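Local structure of pyridine nucleotide-disulphide oxidoreductase dimerisation region (6KYY) at residues Lys20-Trp34 against Ser310-Leu322. The protein is an FAD-containing disulfide reductase of the pyridine nucleotide-disulfide oxidoreductase family (class I), probably involved in resistance to reactive chlorine species such as hypochlorous acid. Sequence-based numbering, arbitrary orientation.
Sequences KAGKTLAVTLAKAGW and SLDDYRIVRDELL. With FAD (flavin-adenine dinucleotide), chain N.
At the pyrophosphate site of the FAD-binding Rossmann domain, Lys20 and Ser310, from two helices with like N-to-C directions, grip one FAD oxygen. Helix 20-31 follows the glycine-rich turn after strand 10-16; residues 310-321 are the C-terminal part of helix 307-321, with Leu322 just beyond it. The helix axes approach to 7.9 Å and cross at -39°. Lys20 N donates a hydrogen bond to FAD O1P (3.0 Å) and the hydroxyl OG of Ser310 donates to the same O1P at 2.7 Å; FAD is also hydrogen-bonded by Thr307 N and Glu40 OE1. The N-terminal end of helix 20-31 thus faces the phosphate, where its dipole would favour the negative charge. Beside this site, Ala21 CB rests against Ser310, and the CA atoms come nearest at Ala21 and Tyr314. The Tyr314 side chain is a knob in the hole formed by Ala21, Thr24, Leu25 and Thr28. Thr24 CG2, set anti to its own N, makes a CH-pi contact 3.5 Å from the Tyr314 ring centroid, almost on the normal; Arg318 CB lies over the opposite face, toward the rim. Farther along, Leu25 CD2 meets Val317 CG2 at 3.8 Å, and Leu29 packs on Leu321 and Leu322. Trp34, whose N closes the Schellman motif at Gly33 by bonding to Leu29 O, brings CH2 to 3.9 Å from Leu321 CB. Tyr314 OH donates to Thr28 OG1 at 2.8 Å. Thr28 OG1 in turn donates to Thr24 O at 2.6 Å, tilted 30° from the carbonyl plane and on the face opposite Thr28 N.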
# COMPACT_ATOMS: atom_id res chain seq x y z
N LYS B 20 6.04 -20.47 10.55
CA LYS B 20 6.63 -19.13 10.60
C LYS B 20 7.45 -18.94 11.87
O LYS B 20 8.59 -18.47 11.82
CB LYS B 20 5.53 -18.07 10.51
CG LYS B 20 6.06 -16.64 10.44
CD LYS B 20 7.12 -16.50 9.37
CE LYS B 20 7.49 -15.04 9.15
NZ LYS B 20 7.56 -14.70 7.70
N ALA B 21 6.88 -19.31 13.02
CA ALA B 21 7.58 -19.11 14.29
C ALA B 21 8.80 -20.01 14.40
O ALA B 21 9.88 -19.55 14.78
CB ALA B 21 6.62 -19.36 15.45
N GLY B 22 8.64 -21.29 14.07
CA GLY B 22 9.73 -22.24 14.28
C GLY B 22 10.90 -22.02 13.35
O GLY B 22 12.06 -22.06 13.77
N LYS B 23 10.63 -21.78 12.06
CA LYS B 23 11.71 -21.50 11.13
C LYS B 23 12.42 -20.20 11.48
O LYS B 23 13.59 -20.03 11.11
CB LYS B 23 11.18 -21.45 9.69
CG LYS B 23 10.65 -20.11 9.24
CD LYS B 23 9.88 -20.26 7.93
CE LYS B 23 9.39 -18.92 7.41
NZ LYS B 23 8.93 -19.03 5.99
N THR B 24 11.76 -19.28 12.18
CA THR B 24 12.43 -18.07 12.64
C THR B 24 13.21 -18.32 13.92
O THR B 24 14.31 -17.79 14.10
CB THR B 24 11.41 -16.95 12.85
OG1 THR B 24 10.50 -16.90 11.74
CG2 THR B 24 12.12 -15.60 12.97
N LEU B 25 12.66 -19.13 14.82
CA LEU B 25 13.37 -19.48 16.05
C LEU B 25 14.62 -20.30 15.75
O LEU B 25 15.66 -20.12 16.39
CB LEU B 25 12.44 -20.23 17.00
CG LEU B 25 12.97 -20.48 18.41
CD1 LEU B 25 13.33 -19.17 19.07
CD2 LEU B 25 11.95 -21.25 19.23
N ALA B 26 14.53 -21.21 14.77
CA ALA B 26 15.67 -22.04 14.42
C ALA B 26 16.86 -21.21 13.96
O ALA B 26 18.00 -21.49 14.33
CB ALA B 26 15.28 -23.05 13.35
N VAL B 27 16.60 -20.17 13.16
CA VAL B 27 17.69 -19.32 12.69
C VAL B 27 18.25 -18.47 13.82
O VAL B 27 19.46 -18.22 13.88
CB VAL B 27 17.23 -18.45 11.50
CG1 VAL B 27 18.42 -17.84 10.80
CG2 VAL B 27 16.44 -19.29 10.52
N THR B 28 17.39 -18.02 14.73
CA THR B 28 17.85 -17.16 15.82
C THR B 28 18.60 -17.94 16.89
O THR B 28 19.51 -17.39 17.52
CB THR B 28 16.67 -16.41 16.44
OG1 THR B 28 15.72 -16.08 15.42
CG2 THR B 28 17.15 -15.13 17.11
N LEU B 29 18.24 -19.20 17.11
CA LEU B 29 18.94 -20.00 18.12
C LEU B 29 20.24 -20.57 17.57
O LEU B 29 21.23 -20.66 18.30
CB LEU B 29 18.03 -21.12 18.64
CG LEU B 29 16.76 -20.67 19.36
CD1 LEU B 29 16.06 -21.85 20.01
CD2 LEU B 29 17.07 -19.59 20.39
N ALA B 30 20.25 -20.97 16.30
CA ALA B 30 21.49 -21.43 15.68
C ALA B 30 22.51 -20.30 15.61
O ALA B 30 23.72 -20.53 15.76
CB ALA B 30 21.22 -21.98 14.28
N LYS B 31 22.04 -19.07 15.37
CA LYS B 31 22.92 -17.91 15.35
C LYS B 31 23.44 -17.57 16.75
O LYS B 31 24.51 -16.97 16.87
CB LYS B 31 22.17 -16.73 14.74
CG LYS B 31 22.89 -15.39 14.79
CD LYS B 31 21.90 -14.27 15.07
CE LYS B 31 22.54 -12.91 14.96
NZ LYS B 31 21.58 -11.90 14.43
N ALA B 32 22.71 -17.96 17.80
CA ALA B 32 23.14 -17.74 19.17
C ALA B 32 24.00 -18.87 19.72
O ALA B 32 24.37 -18.84 20.89
CB ALA B 32 21.93 -17.53 20.08
N GLY B 33 24.31 -19.88 18.90
CA GLY B 33 25.17 -20.98 19.30
C GLY B 33 24.46 -22.27 19.61
O GLY B 33 25.12 -23.30 19.78
N TRP B 34 23.13 -22.26 19.69
CA TRP B 34 22.38 -23.45 20.07
C TRP B 34 22.43 -24.51 18.97
O TRP B 34 22.44 -24.19 17.77
CB TRP B 34 20.92 -23.10 20.37
CG TRP B 34 20.70 -22.21 21.56
CD1 TRP B 34 21.51 -21.20 21.99
CD2 TRP B 34 19.59 -22.25 22.46
NE1 TRP B 34 20.97 -20.61 23.10
CE2 TRP B 34 19.79 -21.23 23.41
CE3 TRP B 34 18.45 -23.04 22.55
CZ2 TRP B 34 18.89 -20.99 24.45
CZ3 TRP B 34 17.55 -22.80 23.58
CH2 TRP B 34 17.78 -21.78 24.52
N SER B 310 1.75 -15.87 14.52
CA SER B 310 2.81 -16.85 14.71
C SER B 310 4.17 -16.18 14.80
O SER B 310 5.04 -16.62 15.56
CB SER B 310 2.78 -17.87 13.58
OG SER B 310 3.53 -19.03 13.90
N LEU B 311 4.38 -15.11 14.03
CA LEU B 311 5.63 -14.37 14.12
C LEU B 311 5.79 -13.71 15.48
O LEU B 311 6.88 -13.72 16.06
CB LEU B 311 5.70 -13.32 13.01
CG LEU B 311 7.06 -12.61 12.88
CD1 LEU B 311 8.14 -13.60 12.49
CD2 LEU B 311 6.99 -11.46 11.88
N ASP B 312 4.71 -13.13 16.01
CA ASP B 312 4.76 -12.57 17.35
C ASP B 312 4.99 -13.66 18.39
O ASP B 312 5.58 -13.39 19.45
CB ASP B 312 3.47 -11.81 17.67
CG ASP B 312 3.59 -10.97 18.92
OD1 ASP B 312 4.48 -10.10 18.96
OD2 ASP B 312 2.78 -11.17 19.85
N ASP B 313 4.53 -14.88 18.12
CA ASP B 313 4.81 -16.00 19.02
C ASP B 313 6.30 -16.26 19.12
O ASP B 313 6.83 -16.51 20.21
CB ASP B 313 4.07 -17.25 18.54
CG ASP B 313 2.59 -17.21 18.84
OD1 ASP B 313 1.83 -17.93 18.17
OD2 ASP B 313 2.19 -16.46 19.76
N TYR B 314 7.01 -16.20 17.98
CA TYR B 314 8.47 -16.30 18.01
C TYR B 314 9.07 -15.20 18.88
O TYR B 314 10.04 -15.43 19.60
CB TYR B 314 9.03 -16.23 16.59
CG TYR B 314 10.41 -15.61 16.51
CD1 TYR B 314 11.55 -16.37 16.74
CD2 TYR B 314 10.57 -14.27 16.19
CE1 TYR B 314 12.81 -15.81 16.67
CE2 TYR B 314 11.83 -13.70 16.12
CZ TYR B 314 12.94 -14.48 16.36
OH TYR B 314 14.20 -13.91 16.28
N ARG B 315 8.49 -13.99 18.82
CA ARG B 315 9.01 -12.89 19.62
C ARG B 315 8.84 -13.16 21.10
O ARG B 315 9.72 -12.81 21.91
CB ARG B 315 8.30 -11.59 19.22
CG ARG B 315 8.57 -11.15 17.80
CD ARG B 315 8.53 -9.63 17.67
NE ARG B 315 8.29 -9.22 16.29
CZ ARG B 315 7.16 -8.69 15.85
NH1 ARG B 315 6.14 -8.51 16.69
NH2 ARG B 315 7.03 -8.34 14.58
N ILE B 316 7.73 -13.78 21.49
CA ILE B 316 7.52 -14.14 22.90
C ILE B 316 8.62 -15.09 23.37
O ILE B 316 9.29 -14.84 24.37
CB ILE B 316 6.13 -14.74 23.11
CG1 ILE B 316 5.04 -13.85 22.52
CG2 ILE B 316 5.88 -15.00 24.59
CD1 ILE B 316 5.07 -12.43 23.03
N VAL B 317 8.81 -16.19 22.64
CA VAL B 317 9.75 -17.21 23.08
C VAL B 317 11.19 -16.74 22.92
O VAL B 317 12.07 -17.13 23.70
CB VAL B 317 9.49 -18.54 22.35
CG1 VAL B 317 8.02 -18.93 22.45
CG2 VAL B 317 9.92 -18.46 20.89
N ARG B 318 11.47 -15.90 21.91
CA ARG B 318 12.82 -15.37 21.77
C ARG B 318 13.15 -14.41 22.91
O ARG B 318 14.32 -14.29 23.29
CB ARG B 318 12.98 -14.66 20.43
CG ARG B 318 14.42 -14.31 20.07
CD ARG B 318 14.67 -12.81 20.22
NE ARG B 318 16.09 -12.50 20.35
CZ ARG B 318 16.61 -11.77 21.34
NH1 ARG B 318 17.92 -11.54 21.38
NH2 ARG B 318 15.82 -11.27 22.28
N ASP B 319 12.14 -13.74 23.46
CA ASP B 319 12.36 -12.85 24.60
C ASP B 319 12.59 -13.62 25.89
O ASP B 319 13.09 -13.04 26.86
CB ASP B 319 11.18 -11.90 24.76
CG ASP B 319 11.54 -10.64 25.52
OD1 ASP B 319 12.73 -10.25 25.49
OD2 ASP B 319 10.64 -10.05 26.15
N GLU B 320 12.23 -14.90 25.94
CA GLU B 320 12.46 -15.70 27.13
C GLU B 320 13.79 -16.45 27.08
O GLU B 320 14.50 -16.52 28.09
CB GLU B 320 11.31 -16.70 27.33
CG GLU B 320 11.44 -17.52 28.61
CD GLU B 320 10.16 -18.25 28.96
OE1 GLU B 320 9.41 -17.75 29.84
OE2 GLU B 320 9.89 -19.32 28.38
N LEU B 321 14.14 -17.01 25.92
CA LEU B 321 15.35 -17.81 25.82
C LEU B 321 16.60 -16.96 25.68
O LEU B 321 17.68 -17.38 26.11
CB LEU B 321 15.25 -18.77 24.63
CG LEU B 321 13.98 -19.62 24.52
CD1 LEU B 321 14.01 -20.47 23.26
CD2 LEU B 321 13.80 -20.48 25.76
N LEU B 322 16.49 -15.77 25.08
CA LEU B 322 17.66 -14.97 24.76
C LEU B 322 17.74 -13.67 25.56
O LEU B 322 18.59 -12.82 25.25
CB LEU B 322 17.70 -14.68 23.25
CG LEU B 322 17.92 -15.93 22.39
CD1 LEU B 322 18.33 -15.56 20.97
CD2 LEU B 322 18.94 -16.86 23.02
PA FAD N . 2.55 -23.65 9.59
O1A FAD N . 1.17 -24.16 9.41
O2A FAD N . 2.97 -22.51 8.65
O5B FAD N . 3.59 -24.83 9.47
C5B FAD N . 3.18 -26.20 9.63
C4B FAD N . 4.30 -27.09 9.17
O4B FAD N . 4.49 -28.17 10.12
C3B FAD N . 4.10 -27.74 7.80
O3B FAD N . 5.29 -27.66 7.02
C2B FAD N . 3.74 -29.19 8.15
O2B FAD N . 4.16 -30.10 7.14
C1B FAD N . 4.56 -29.40 9.42
N9A FAD N . 4.06 -30.46 10.29
C8A FAD N . 2.77 -30.66 10.70
N7A FAD N . 2.61 -31.70 11.49
C5A FAD N . 3.90 -32.22 11.61
C6A FAD N . 4.41 -33.32 12.31
N6A FAD N . 3.67 -34.14 13.06
N1A FAD N . 5.74 -33.56 12.22
C2A FAD N . 6.49 -32.74 11.48
N3A FAD N . 6.12 -31.67 10.77
C4A FAD N . 4.80 -31.46 10.88
N1 FAD N . -2.29 -15.76 7.26
C2 FAD N . -2.11 -14.40 7.16
O2 FAD N . -1.53 -13.76 8.04
N3 FAD N . -2.59 -13.73 6.05
C4 FAD N . -3.27 -14.29 4.99
O4 FAD N . -3.64 -13.58 4.05
C4X FAD N . -3.46 -15.73 5.11
N5 FAD N . -4.07 -16.34 4.14
C5X FAD N . -4.24 -17.71 4.25
C6 FAD N . -4.91 -18.39 3.22
C7 FAD N . -5.10 -19.76 3.29
C7M FAD N . -5.83 -20.46 2.16
C8 FAD N . -4.63 -20.48 4.39
C8M FAD N . -4.83 -21.97 4.49
C9 FAD N . -3.97 -19.81 5.42
C9A FAD N . -3.77 -18.44 5.35
N10 FAD N . -3.10 -17.73 6.37
C10 FAD N . -2.93 -16.37 6.28
C1' FAD N . -2.58 -18.43 7.56
C2' FAD N . -1.13 -18.86 7.43
O2' FAD N . -0.98 -19.82 6.38
C3' FAD N . -0.67 -19.48 8.75
O3' FAD N . -1.37 -18.87 9.82
C4' FAD N . 0.83 -19.38 9.01
O4' FAD N . 1.54 -20.21 8.08
C5' FAD N . 1.20 -19.74 10.43
O5' FAD N . 1.38 -21.16 10.53
P FAD N . 2.21 -21.81 11.70
O1P FAD N . 3.41 -20.92 12.02
O2P FAD N . 1.34 -22.11 12.85
O3P FAD N . 2.76 -23.16 11.08